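Local coordinates for protein putative oxidoreductase (PDB 3E82) that is a putative oxidoreductase of the Gfo/Idh/MocA family that probably binds a nicotinamide dinucleotide in its Rossmann domain, at residues V18-H23 and K47-D52; P25-R28 and G32-L35; S260-G265 and A271-D276. All coordinates share one frame; numbering follows the deposited sequence.

Contact 1. Residues V18-H23 and K47-D52; sequences VGKTFH and KRDLPD
Lys20 lies across the carboxylate of Asp49, and these two side chains make up the whole contact. The tight part is carbon against oxygen. Lys20 CE sits 3.0 Å from Asp49 OD2. This is short, and the exact placing of the lysine end is somewhat doubtful. Lys20 CG and Lys20 CD are each 3.7 Å from that same Asp49 OD2, so the oxygen rests alongside the aliphatic part of the lysine. The other carboxylate oxygen stands further back, with Asp49 OD1 4.2 Å from Lys20 CE. The two side chains cross at about a right angle. Lys20 CG is anti to the backbone N (chi1 171°), and the chain runs straight as far as CE. It then bends at chi4 (-61°). This turns the amino group aside, so that CE rather than NZ comes closest to the acid.

The charged end is looser. Lys20 NZ and Asp49 OD2 form a long salt bridge of 3.7 Å, not a hydrogen bond. Lys20 is exposed and Asp49 partly so, which probably weakens the attraction further. Only 73 Å² is buried between the segments. Asp49 OD2 has a firmer partner in the hydroxyl of Tyr15, which is hydrogen-bonded to it. Tyr15 also touches the Lys20 side chain.

The contact bridges helix 17-28 and helix 43-49 at the surface of the Rossmann domain. Gly19, beside Lys20, fits the last glycine of a GxGxxG-type dinucleotide-binding turn. The two helices follow strands 8-13 and 33-39, which are parallel neighbours in the sheet beneath. On its other flank, helix 17-28 meets helix 258-263 through Thr21 and Phe22.

Contact 2. Residues P25-R28 and G32-L35; sequences PLIR and GLNL
The methyl branch of Ile27 fits against two leucines of the strand. Ile27 CG2 is 4.1 Å from Leu33 CB and 4.2 Å from Leu35 CB. It is the branch anti to the backbone N, while CG1 lies beside that N (chi1 -65°). Ile27 crosses both leucines at about a right angle. Next to it, the aliphatic part of Arg28 meets the end of Leu35, with Arg28 CD 4.2 Å from Leu35 CD2. A water lies between the backbones and is 2.9 Å from Ile27 O. Its approach to Leu33 O is unusually short, so that second bond is doubtful.

This is the return leg of a beta-alpha-beta unit of the Rossmann fold. Strand 8-13 leads into helix 17-28, and the chain turns back through Gly32 into strand 33-39. Gly32 turns with a positive phi (95°), where a CB would crowd the carbonyl O of the residue before it.

Further out, Ile10 of strand 8-13 touches both Ile27 and Leu33, and Leu12 of that strand touches Leu35. Tyr303 of helix 300-310 packs on both Ile27 and Leu33. Backbone bonds from Asn34 to Ile8 and Ile10 hold the strand in the sheet.

Contact 3. Residues S260-G265 and A271-D276; sequences SQLLAG and ADWGQD
Gln261 reaches out from its helix and clasps the loop backbone at Asp272 and Gly274. Its CB is 4.1 Å from Trp273 CZ3, next to the ring. The chain is extended beyond CG, which carries the amide to the loop. Gln261 CD lies 3.7 Å from both Asp272 O and Gly274 N. Gln261 OE1 accepts from Gly274 N at 2.8 Å. That N-H lies in the carbonyl plane on a lone pair, at an N-H...O angle of 159°. Gln261 OE1 also comes obliquely within 3.7 Å of Trp273 CE3. Gln261 NE2 donates to Asp272 O at 2.8 Å, nearly straight at 169°. Asp272 O lies in the plane of the glutamine amide. The NE2 donor stands above that oxygen's carbonyl plane, and Gln275 N reaches it from the opposite face. Two bonds to one backbone segment fix the rotation of the amide.

Beside it, Leu262 CG abuts the edge of the indole, 3.6 Å from Trp273 CH2. Trp273 NE1 is hydrogen-bonded to Asp298.

Helix 258-263 ends in a Schellman motif at Gly265. Gln261 ties it to a type II beta turn, Asp272 to Gln275, with Gly274 at its usual glycine position, in the C-terminal alpha/beta domain.

Contacts 1 and 2 share helix 17-28, and their centres are about 11 Å apart. Contact 2 is nested within the chain loop that contact 1 closes. They meet directly where Leu50 CD1 lies 3.9 Å from Leu35 CD2. Contact 3 belongs to the C-terminal domain, with its centre about 17 Å from each of the others. It still touches both. Phe22 CD1 of contact 1 is 3.5 Å from Leu262 CD1, and Leu26 CD2 of contact 2 is 4.1 Å from Trp273 CZ2. Helix 17-28 therefore packs toward the Rossmann sheet through Ile27 and toward the second domain through Phe22 and Leu26. Its first turn, with Gly19, is where a dinucleotide would probably lie in this family.

Contact 1. Residues V18-H23 and K47-D52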
ATOM      1  N   VAL B  18     -13.431  17.128  22.499  1.00 26.83           N
ATOM      2  CA  VAL B  18     -11.990  17.068  22.699  1.00 24.94           C
ATOM      3  C   VAL B  18     -11.521  17.694  24.012  1.00 22.32           C
ATOM      4  O   VAL B  18     -10.677  17.132  24.703  1.00 21.60           O
ATOM      5  CB  VAL B  18     -11.246  17.730  21.518  1.00 25.97           C
ATOM      6  CG1 VAL B  18      -9.741  17.735  21.778  1.00 24.61           C
ATOM      7  CG2 VAL B  18     -11.549  16.966  20.226  1.00 27.34           C
ATOM      8  N   GLY B  19     -12.069  18.851  24.357  1.00 22.65           N
ATOM      9  CA  GLY B  19     -11.675  19.501  25.592  1.00 23.01           C
ATOM     10  C   GLY B  19     -11.999  18.655  26.810  1.00 23.70           C
ATOM     11  O   GLY B  19     -11.193  18.552  27.738  1.00 22.20           O
ATOM     12  N   LYS B  20     -13.174  18.030  26.799  1.00 22.48           N
ATOM     13  CA  LYS B  20     -13.622  17.201  27.916  1.00 24.13           C
ATOM     14  C   LYS B  20     -13.001  15.806  27.975  1.00 23.76           C
ATOM     15  O   LYS B  20     -12.648  15.327  29.050  1.00 23.21           O
ATOM     16  CB  LYS B  20     -15.151  17.059  27.878  1.00 25.49           C
ATOM     17  CG  LYS B  20     -15.728  16.041  28.873  1.00 28.75           C
ATOM     18  CD  LYS B  20     -17.221  15.822  28.631  1.00 33.73           C
ATOM     19  CE  LYS B  20     -17.906  15.062  29.764  1.00 35.88           C
ATOM     20  NZ  LYS B  20     -17.346  13.700  29.979  1.00 37.39           N
ATOM     21  N   THR B  21     -12.870  15.160  26.820  1.00 24.18           N
ATOM     22  CA  THR B  21     -12.347  13.798  26.766  1.00 25.04           C
ATOM     23  C   THR B  21     -10.831  13.671  26.814  1.00 23.66           C
ATOM     24  O   THR B  21     -10.310  12.723  27.390  1.00 24.53           O
ATOM     25  CB  THR B  21     -12.842  13.072  25.494  1.00 25.47           C
ATOM     26  OG1 THR B  21     -14.240  13.323  25.315  1.00 27.17           O
ATOM     27  CG2 THR B  21     -12.623  11.569  25.617  1.00 25.67           C
ATOM     28  N   PHE B  22     -10.134  14.624  26.211  1.00 24.25           N
ATOM     29  CA  PHE B  22      -8.674  14.605  26.150  1.00 23.99           C
ATOM     30  C   PHE B  22      -7.944  15.569  27.084  1.00 24.43           C
ATOM     31  O   PHE B  22      -7.381  15.165  28.104  1.00 23.65           O
ATOM     32  CB  PHE B  22      -8.218  14.890  24.711  1.00 25.88           C
ATOM     33  CG  PHE B  22      -8.359  13.720  23.782  1.00 28.12           C
ATOM     34  CD1 PHE B  22      -7.236  12.969  23.415  1.00 28.62           C
ATOM     35  CD2 PHE B  22      -9.606  13.356  23.286  1.00 28.30           C
ATOM     36  CE1 PHE B  22      -7.361  11.867  22.559  1.00 30.20           C
ATOM     37  CE2 PHE B  22      -9.746  12.256  22.430  1.00 29.91           C
ATOM     38  CZ  PHE B  22      -8.621  11.511  22.066  1.00 30.52           C
ATOM     39  N   HIS B  23      -7.968  16.846  26.721  1.00 23.08           N
ATOM     40  CA  HIS B  23      -7.266  17.883  27.457  1.00 23.34           C
ATOM     41  C   HIS B  23      -7.464  17.983  28.964  1.00 23.53           C
ATOM     42  O   HIS B  23      -6.485  17.946  29.711  1.00 22.21           O
ATOM     43  CB  HIS B  23      -7.539  19.224  26.796  1.00 23.00           C
ATOM     44  CG  HIS B  23      -7.062  19.287  25.380  1.00 22.58           C
ATOM     45  ND1 HIS B  23      -5.728  19.202  25.040  1.00 22.82           N
ATOM     46  CD2 HIS B  23      -7.741  19.402  24.215  1.00 24.23           C
ATOM     47  CE1 HIS B  23      -5.607  19.264  23.728  1.00 24.26           C
ATOM     48  NE2 HIS B  23      -6.812  19.385  23.203  1.00 24.27           N
ATOM     49  N   LYS B  47     -18.922  22.365  35.248  1.00 33.29           N
ATOM     50  CA  LYS B  47     -18.951  22.103  36.680  1.00 35.06           C
ATOM     51  C   LYS B  47     -19.296  20.652  37.021  1.00 35.08           C
ATOM     52  O   LYS B  47     -18.827  20.129  38.029  1.00 34.88           O
ATOM     53  CB  LYS B  47     -19.941  23.050  37.370  1.00 35.91           C
ATOM     54  CG  LYS B  47     -19.547  24.525  37.329  1.00 37.45           C
ATOM     55  CD  LYS B  47     -18.404  24.827  38.278  1.00 40.57           C
ATOM     56  CE  LYS B  47     -18.140  26.325  38.391  1.00 42.24           C
ATOM     57  NZ  LYS B  47     -17.068  26.623  39.400  1.00 44.06           N
ATOM     58  N   ARG B  48     -20.104  19.997  36.192  1.00 35.96           N
ATOM     59  CA  ARG B  48     -20.469  18.606  36.457  1.00 36.77           C
ATOM     60  C   ARG B  48     -19.248  17.690  36.542  1.00 37.77           C
ATOM     61  O   ARG B  48     -19.266  16.684  37.259  1.00 36.76           O
ATOM     62  CB  ARG B  48     -21.431  18.077  35.385  1.00 38.14           C
ATOM     63  CG  ARG B  48     -22.909  18.358  35.679  1.00 39.64           C
ATOM     64  CD  ARG B  48     -23.840  17.484  34.840  1.00 40.93           C
ATOM     65  NE  ARG B  48     -23.891  17.885  33.436  1.00 43.02           N
ATOM     66  CZ  ARG B  48     -24.423  19.026  33.000  1.00 43.58           C
ATOM     67  NH1 ARG B  48     -24.955  19.891  33.859  1.00 42.22           N
ATOM     68  NH2 ARG B  48     -24.422  19.303  31.703  1.00 42.11           N
ATOM     69  N   ASP B  49     -18.193  18.042  35.809  1.00 37.10           N
ATOM     70  CA  ASP B  49     -16.961  17.257  35.801  1.00 36.58           C
ATOM     71  C   ASP B  49     -15.890  17.898  36.681  1.00 36.13           C
ATOM     72  O   ASP B  49     -15.195  17.216  37.430  1.00 36.01           O
ATOM     73  CB  ASP B  49     -16.390  17.136  34.379  1.00 35.97           C
ATOM     74  CG  ASP B  49     -17.276  16.332  33.448  1.00 37.12           C
ATOM     75  OD1 ASP B  49     -17.968  15.412  33.925  1.00 36.95           O
ATOM     76  OD2 ASP B  49     -17.259  16.608  32.229  1.00 35.16           O
ATOM     77  N   LEU B  50     -15.756  19.214  36.566  1.00 36.60           N
ATOM     78  CA  LEU B  50     -14.758  19.971  37.314  1.00 36.61           C
ATOM     79  C   LEU B  50     -15.462  20.968  38.228  1.00 37.66           C
ATOM     80  O   LEU B  50     -15.464  22.172  37.964  1.00 36.89           O
ATOM     81  CB  LEU B  50     -13.843  20.714  36.335  1.00 35.69           C
ATOM     82  CG  LEU B  50     -13.428  19.874  35.118  1.00 35.78           C
ATOM     83  CD1 LEU B  50     -12.551  20.695  34.188  1.00 36.27           C
ATOM     84  CD2 LEU B  50     -12.697  18.625  35.584  1.00 34.95           C
ATOM     85  N   PRO B  51     -16.060  20.473  39.326  1.00 38.48           N
ATOM     86  CA  PRO B  51     -16.790  21.274  40.313  1.00 39.12           C
ATOM     87  C   PRO B  51     -16.088  22.524  40.810  1.00 39.90           C
ATOM     88  O   PRO B  51     -16.746  23.496  41.180  1.00 41.15           O
ATOM     89  CB  PRO B  51     -17.035  20.280  41.448  1.00 40.57           C
ATOM     90  CG  PRO B  51     -17.156  18.979  40.733  1.00 40.26           C
ATOM     91  CD  PRO B  51     -16.021  19.058  39.739  1.00 39.09           C
ATOM     92  N   ASP B  52     -14.758  22.518  40.807  1.00 40.03           N
ATOM     93  CA  ASP B  52     -14.021  23.663  41.325  1.00 39.95           C
ATOM     94  C   ASP B  52     -13.229  24.521  40.347  1.00 39.46           C
ATOM     95  O   ASP B  52     -12.412  25.332  40.774  1.00 41.40           O
ATOM     96  CB  ASP B  52     -13.090  23.195  42.449  1.00 42.07           C
ATOM     97  CG  ASP B  52     -13.834  22.433  43.538  1.00 44.16           C
ATOM     98  OD1 ASP B  52     -14.832  22.973  44.069  1.00 44.92           O
ATOM     99  OD2 ASP B  52     -13.423  21.295  43.865  1.00 44.53           O
TER

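Contact 2. Residues P25-R28 and G32-L35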
ATOM      1  N   PRO B  25      -8.630  15.793  31.248  1.00 23.04           N
ATOM      2  CA  PRO B  25      -8.089  14.617  31.950  1.00 22.87           C
ATOM      3  C   PRO B  25      -6.566  14.514  31.920  1.00 23.42           C
ATOM      4  O   PRO B  25      -5.929  14.198  32.928  1.00 23.59           O
ATOM      5  CB  PRO B  25      -8.755  13.446  31.225  1.00 21.87           C
ATOM      6  CG  PRO B  25     -10.080  14.039  30.804  1.00 22.87           C
ATOM      7  CD  PRO B  25      -9.648  15.381  30.267  1.00 21.86           C
ATOM      8  N   LEU B  26      -5.984  14.769  30.754  1.00 22.39           N
ATOM      9  CA  LEU B  26      -4.539  14.707  30.610  1.00 22.06           C
ATOM     10  C   LEU B  26      -3.861  15.783  31.468  1.00 23.44           C
ATOM     11  O   LEU B  26      -2.974  15.486  32.270  1.00 23.02           O
ATOM     12  CB  LEU B  26      -4.159  14.882  29.137  1.00 20.59           C
ATOM     13  CG  LEU B  26      -4.550  13.724  28.207  1.00 21.39           C
ATOM     14  CD1 LEU B  26      -4.382  14.143  26.743  1.00 18.82           C
ATOM     15  CD2 LEU B  26      -3.687  12.500  28.531  1.00 19.97           C
ATOM     16  N   ILE B  27      -4.294  17.029  31.309  1.00 22.62           N
ATOM     17  CA  ILE B  27      -3.715  18.137  32.059  1.00 22.64           C
ATOM     18  C   ILE B  27      -3.784  17.931  33.570  1.00 25.29           C
ATOM     19  O   ILE B  27      -2.803  18.166  34.284  1.00 25.08           O
ATOM     20  CB  ILE B  27      -4.420  19.471  31.714  1.00 22.85           C
ATOM     21  CG1 ILE B  27      -4.162  19.829  30.247  1.00 23.19           C
ATOM     22  CG2 ILE B  27      -3.912  20.582  32.631  1.00 21.88           C
ATOM     23  CD1 ILE B  27      -4.969  21.010  29.741  1.00 23.33           C
ATOM     24  N   ARG B  28      -4.942  17.494  34.053  1.00 24.34           N
ATOM     25  CA  ARG B  28      -5.130  17.283  35.481  1.00 26.92           C
ATOM     26  C   ARG B  28      -4.276  16.145  36.034  1.00 26.77           C
ATOM     27  O   ARG B  28      -4.066  16.053  37.241  1.00 25.52           O
ATOM     28  CB  ARG B  28      -6.621  17.048  35.771  1.00 28.22           C
ATOM     29  CG  ARG B  28      -7.470  18.323  35.585  1.00 30.43           C
ATOM     30  CD  ARG B  28      -8.964  18.042  35.454  1.00 32.54           C
ATOM     31  NE  ARG B  28      -9.519  17.366  36.625  1.00 36.09           N
ATOM     32  CZ  ARG B  28      -9.540  17.874  37.854  1.00 37.67           C
ATOM     33  NH1 ARG B  28      -9.035  19.081  38.099  1.00 40.16           N
ATOM     34  NH2 ARG B  28     -10.067  17.171  38.844  1.00 37.29           N
ATOM     35  N   GLY B  32       2.336  20.113  38.318  1.00 25.00           N
ATOM     36  CA  GLY B  32       2.984  21.330  37.863  1.00 23.75           C
ATOM     37  C   GLY B  32       2.054  22.135  36.983  1.00 23.28           C
ATOM     38  O   GLY B  32       2.241  23.340  36.812  1.00 22.55           O
ATOM     39  N   LEU B  33       1.049  21.463  36.426  1.00 21.54           N
ATOM     40  CA  LEU B  33       0.072  22.122  35.573  1.00 22.90           C
ATOM     41  C   LEU B  33      -1.217  22.297  36.362  1.00 23.00           C
ATOM     42  O   LEU B  33      -1.640  21.396  37.080  1.00 24.31           O
ATOM     43  CB  LEU B  33      -0.214  21.283  34.326  1.00 21.11           C
ATOM     44  CG  LEU B  33       0.948  21.013  33.372  1.00 21.46           C
ATOM     45  CD1 LEU B  33       0.399  20.318  32.134  1.00 22.08           C
ATOM     46  CD2 LEU B  33       1.637  22.332  32.989  1.00 21.18           C
ATOM     47  N   ASN B  34      -1.847  23.452  36.228  1.00 23.11           N
ATOM     48  CA  ASN B  34      -3.085  23.692  36.954  1.00 22.70           C
ATOM     49  C   ASN B  34      -4.183  24.212  36.021  1.00 20.75           C
ATOM     50  O   ASN B  34      -4.091  25.311  35.489  1.00 17.42           O
ATOM     51  CB  ASN B  34      -2.811  24.682  38.103  1.00 23.12           C
ATOM     52  CG  ASN B  34      -4.077  25.181  38.775  1.00 25.68           C
ATOM     53  OD1 ASN B  34      -5.028  24.429  38.994  1.00 25.61           O
ATOM     54  ND2 ASN B  34      -4.086  26.461  39.121  1.00 28.64           N
ATOM     55  N   LEU B  35      -5.204  23.395  35.807  1.00 20.42           N
ATOM     56  CA  LEU B  35      -6.334  23.792  34.974  1.00 22.45           C
ATOM     57  C   LEU B  35      -7.220  24.663  35.871  1.00 23.40           C
ATOM     58  O   LEU B  35      -8.011  24.150  36.664  1.00 23.02           O
ATOM     59  CB  LEU B  35      -7.105  22.558  34.503  1.00 21.86           C
ATOM     60  CG  LEU B  35      -8.354  22.829  33.658  1.00 23.47           C
ATOM     61  CD1 LEU B  35      -8.028  23.762  32.497  1.00 22.21           C
ATOM     62  CD2 LEU B  35      -8.901  21.503  33.146  1.00 24.38           C
TER
HETATM   63  O   HOH W   1      -2.606  19.139  36.961  1.00 25.87           O

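Contact 3. Residues S260-G265 and A271-D276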
ATOM      1  N   SER B 260      -9.457   4.852  23.274  1.00 27.40           N
ATOM      2  CA  SER B 260     -10.586   4.052  23.749  1.00 28.07           C
ATOM      3  C   SER B 260     -10.678   4.144  25.260  1.00 27.25           C
ATOM      4  O   SER B 260     -11.774   4.195  25.824  1.00 26.50           O
ATOM      5  CB  SER B 260     -10.424   2.588  23.349  1.00 28.99           C
ATOM      6  OG  SER B 260     -10.270   2.476  21.950  1.00 33.93           O
ATOM      7  N   GLN B 261      -9.524   4.150  25.918  1.00 26.25           N
ATOM      8  CA  GLN B 261      -9.507   4.257  27.363  1.00 26.82           C
ATOM      9  C   GLN B 261     -10.100   5.616  27.769  1.00 27.43           C
ATOM     10  O   GLN B 261     -10.947   5.682  28.655  1.00 27.57           O
ATOM     11  CB  GLN B 261      -8.076   4.088  27.889  1.00 26.12           C
ATOM     12  CG  GLN B 261      -7.532   2.672  27.688  1.00 27.01           C
ATOM     13  CD  GLN B 261      -6.162   2.473  28.298  1.00 27.40           C
ATOM     14  OE1 GLN B 261      -5.198   3.132  27.915  1.00 27.14           O
ATOM     15  NE2 GLN B 261      -6.067   1.556  29.256  1.00 26.17           N
ATOM     16  N   LEU B 262      -9.678   6.689  27.105  1.00 27.63           N
ATOM     17  CA  LEU B 262     -10.192   8.023  27.413  1.00 29.06           C
ATOM     18  C   LEU B 262     -11.698   8.081  27.208  1.00 30.58           C
ATOM     19  O   LEU B 262     -12.423   8.620  28.039  1.00 31.13           O
ATOM     20  CB  LEU B 262      -9.517   9.086  26.539  1.00 26.30           C
ATOM     21  CG  LEU B 262      -8.082   9.492  26.891  1.00 26.48           C
ATOM     22  CD1 LEU B 262      -7.563  10.471  25.830  1.00 25.36           C
ATOM     23  CD2 LEU B 262      -8.044  10.131  28.296  1.00 23.57           C
ATOM     24  N   LEU B 263     -12.170   7.527  26.096  1.00 32.35           N
ATOM     25  CA  LEU B 263     -13.600   7.511  25.805  1.00 33.57           C
ATOM     26  C   LEU B 263     -14.356   6.766  26.890  1.00 33.75           C
ATOM     27  O   LEU B 263     -15.496   7.095  27.198  1.00 35.02           O
ATOM     28  CB  LEU B 263     -13.871   6.842  24.455  1.00 34.22           C
ATOM     29  CG  LEU B 263     -13.484   7.638  23.208  1.00 35.11           C
ATOM     30  CD1 LEU B 263     -13.631   6.774  21.962  1.00 37.49           C
ATOM     31  CD2 LEU B 263     -14.364   8.872  23.114  1.00 37.45           C
ATOM     32  N   ALA B 264     -13.711   5.759  27.469  1.00 34.30           N
ATOM     33  CA  ALA B 264     -14.318   4.955  28.521  1.00 33.72           C
ATOM     34  C   ALA B 264     -14.151   5.621  29.882  1.00 34.12           C
ATOM     35  O   ALA B 264     -14.578   5.081  30.904  1.00 34.18           O
ATOM     36  CB  ALA B 264     -13.693   3.563  28.537  1.00 34.63           C
ATOM     37  N   GLY B 265     -13.516   6.789  29.895  1.00 32.62           N
ATOM     38  CA  GLY B 265     -13.323   7.507  31.139  1.00 31.90           C
ATOM     39  C   GLY B 265     -12.220   7.012  32.054  1.00 32.22           C
ATOM     40  O   GLY B 265     -12.259   7.274  33.252  1.00 31.70           O
ATOM     41  N   ALA B 271      -3.483   2.693  36.555  1.00 36.12           N
ATOM     42  CA  ALA B 271      -2.976   1.333  36.378  1.00 35.49           C
ATOM     43  C   ALA B 271      -2.744   0.822  34.960  1.00 34.87           C
ATOM     44  O   ALA B 271      -1.600   0.581  34.558  1.00 35.07           O
ATOM     45  CB  ALA B 271      -3.881   0.347  37.123  1.00 37.47           C
ATOM     46  N   ASP B 272      -3.823   0.642  34.208  1.00 33.98           N
ATOM     47  CA  ASP B 272      -3.724   0.102  32.853  1.00 34.21           C
ATOM     48  C   ASP B 272      -3.629   1.128  31.722  1.00 32.66           C
ATOM     49  O   ASP B 272      -3.755   0.769  30.549  1.00 32.27           O
ATOM     50  CB  ASP B 272      -4.912  -0.826  32.588  1.00 34.98           C
ATOM     51  CG  ASP B 272      -5.203  -1.752  33.762  1.00 38.81           C
ATOM     52  OD1 ASP B 272      -4.248  -2.355  34.301  1.00 38.87           O
ATOM     53  OD2 ASP B 272      -6.387  -1.880  34.138  1.00 38.00           O
ATOM     54  N   TRP B 273      -3.406   2.392  32.068  1.00 31.01           N
ATOM     55  CA  TRP B 273      -3.302   3.455  31.069  1.00 28.52           C
ATOM     56  C   TRP B 273      -2.187   3.171  30.054  1.00 27.68           C
ATOM     57  O   TRP B 273      -1.053   2.893  30.429  1.00 26.81           O
ATOM     58  CB  TRP B 273      -3.055   4.804  31.772  1.00 27.57           C
ATOM     59  CG  TRP B 273      -2.764   5.971  30.848  1.00 24.05           C
ATOM     60  CD1 TRP B 273      -1.573   6.622  30.700  1.00 23.85           C
ATOM     61  CD2 TRP B 273      -3.681   6.605  29.946  1.00 23.63           C
ATOM     62  NE1 TRP B 273      -1.690   7.622  29.761  1.00 23.63           N
ATOM     63  CE2 TRP B 273      -2.972   7.632  29.282  1.00 22.15           C
ATOM     64  CE3 TRP B 273      -5.032   6.404  29.634  1.00 23.81           C
ATOM     65  CZ2 TRP B 273      -3.569   8.455  28.322  1.00 23.41           C
ATOM     66  CZ3 TRP B 273      -5.629   7.225  28.675  1.00 23.11           C
ATOM     67  CH2 TRP B 273      -4.895   8.237  28.032  1.00 24.75           C
ATOM     68  N   GLY B 274      -2.527   3.219  28.768  1.00 28.38           N
ATOM     69  CA  GLY B 274      -1.538   2.991  27.726  1.00 28.61           C
ATOM     70  C   GLY B 274      -0.931   1.603  27.582  1.00 29.56           C
ATOM     71  O   GLY B 274      -0.007   1.410  26.785  1.00 27.49           O
ATOM     72  N   GLN B 275      -1.426   0.629  28.339  1.00 29.56           N
ATOM     73  CA  GLN B 275      -0.889  -0.720  28.240  1.00 30.23           C
ATOM     74  C   GLN B 275      -1.281  -1.315  26.902  1.00 28.25           C
ATOM     75  O   GLN B 275      -2.374  -1.059  26.397  1.00 27.43           O
ATOM     76  CB  GLN B 275      -1.409  -1.596  29.384  1.00 32.21           C
ATOM     77  CG  GLN B 275      -0.773  -1.250  30.724  1.00 36.43           C
ATOM     78  CD  GLN B 275       0.727  -1.479  30.721  1.00 38.13           C
ATOM     79  OE1 GLN B 275       1.482  -0.753  31.367  1.00 39.67           O
ATOM     80  NE2 GLN B 275       1.165  -2.498  29.996  1.00 40.40           N
ATOM     81  N   ASP B 276      -0.383  -2.107  26.327  1.00 28.44           N
ATOM     82  CA  ASP B 276      -0.639  -2.729  25.038  1.00 27.99           C
ATOM     83  C   ASP B 276      -0.112  -4.163  25.045  1.00 29.26           C
ATOM     84  O   ASP B 276       1.088  -4.394  24.888  1.00 28.14           O
ATOM     85  CB  ASP B 276       0.055  -1.927  23.937  1.00 26.23           C
ATOM     86  CG  ASP B 276      -0.442  -2.288  22.554  1.00 26.57           C
ATOM     87  OD1 ASP B 276      -1.042  -3.375  22.397  1.00 25.40           O
ATOM     88  OD2 ASP B 276      -0.221  -1.483  21.625  1.00 23.32           O
TER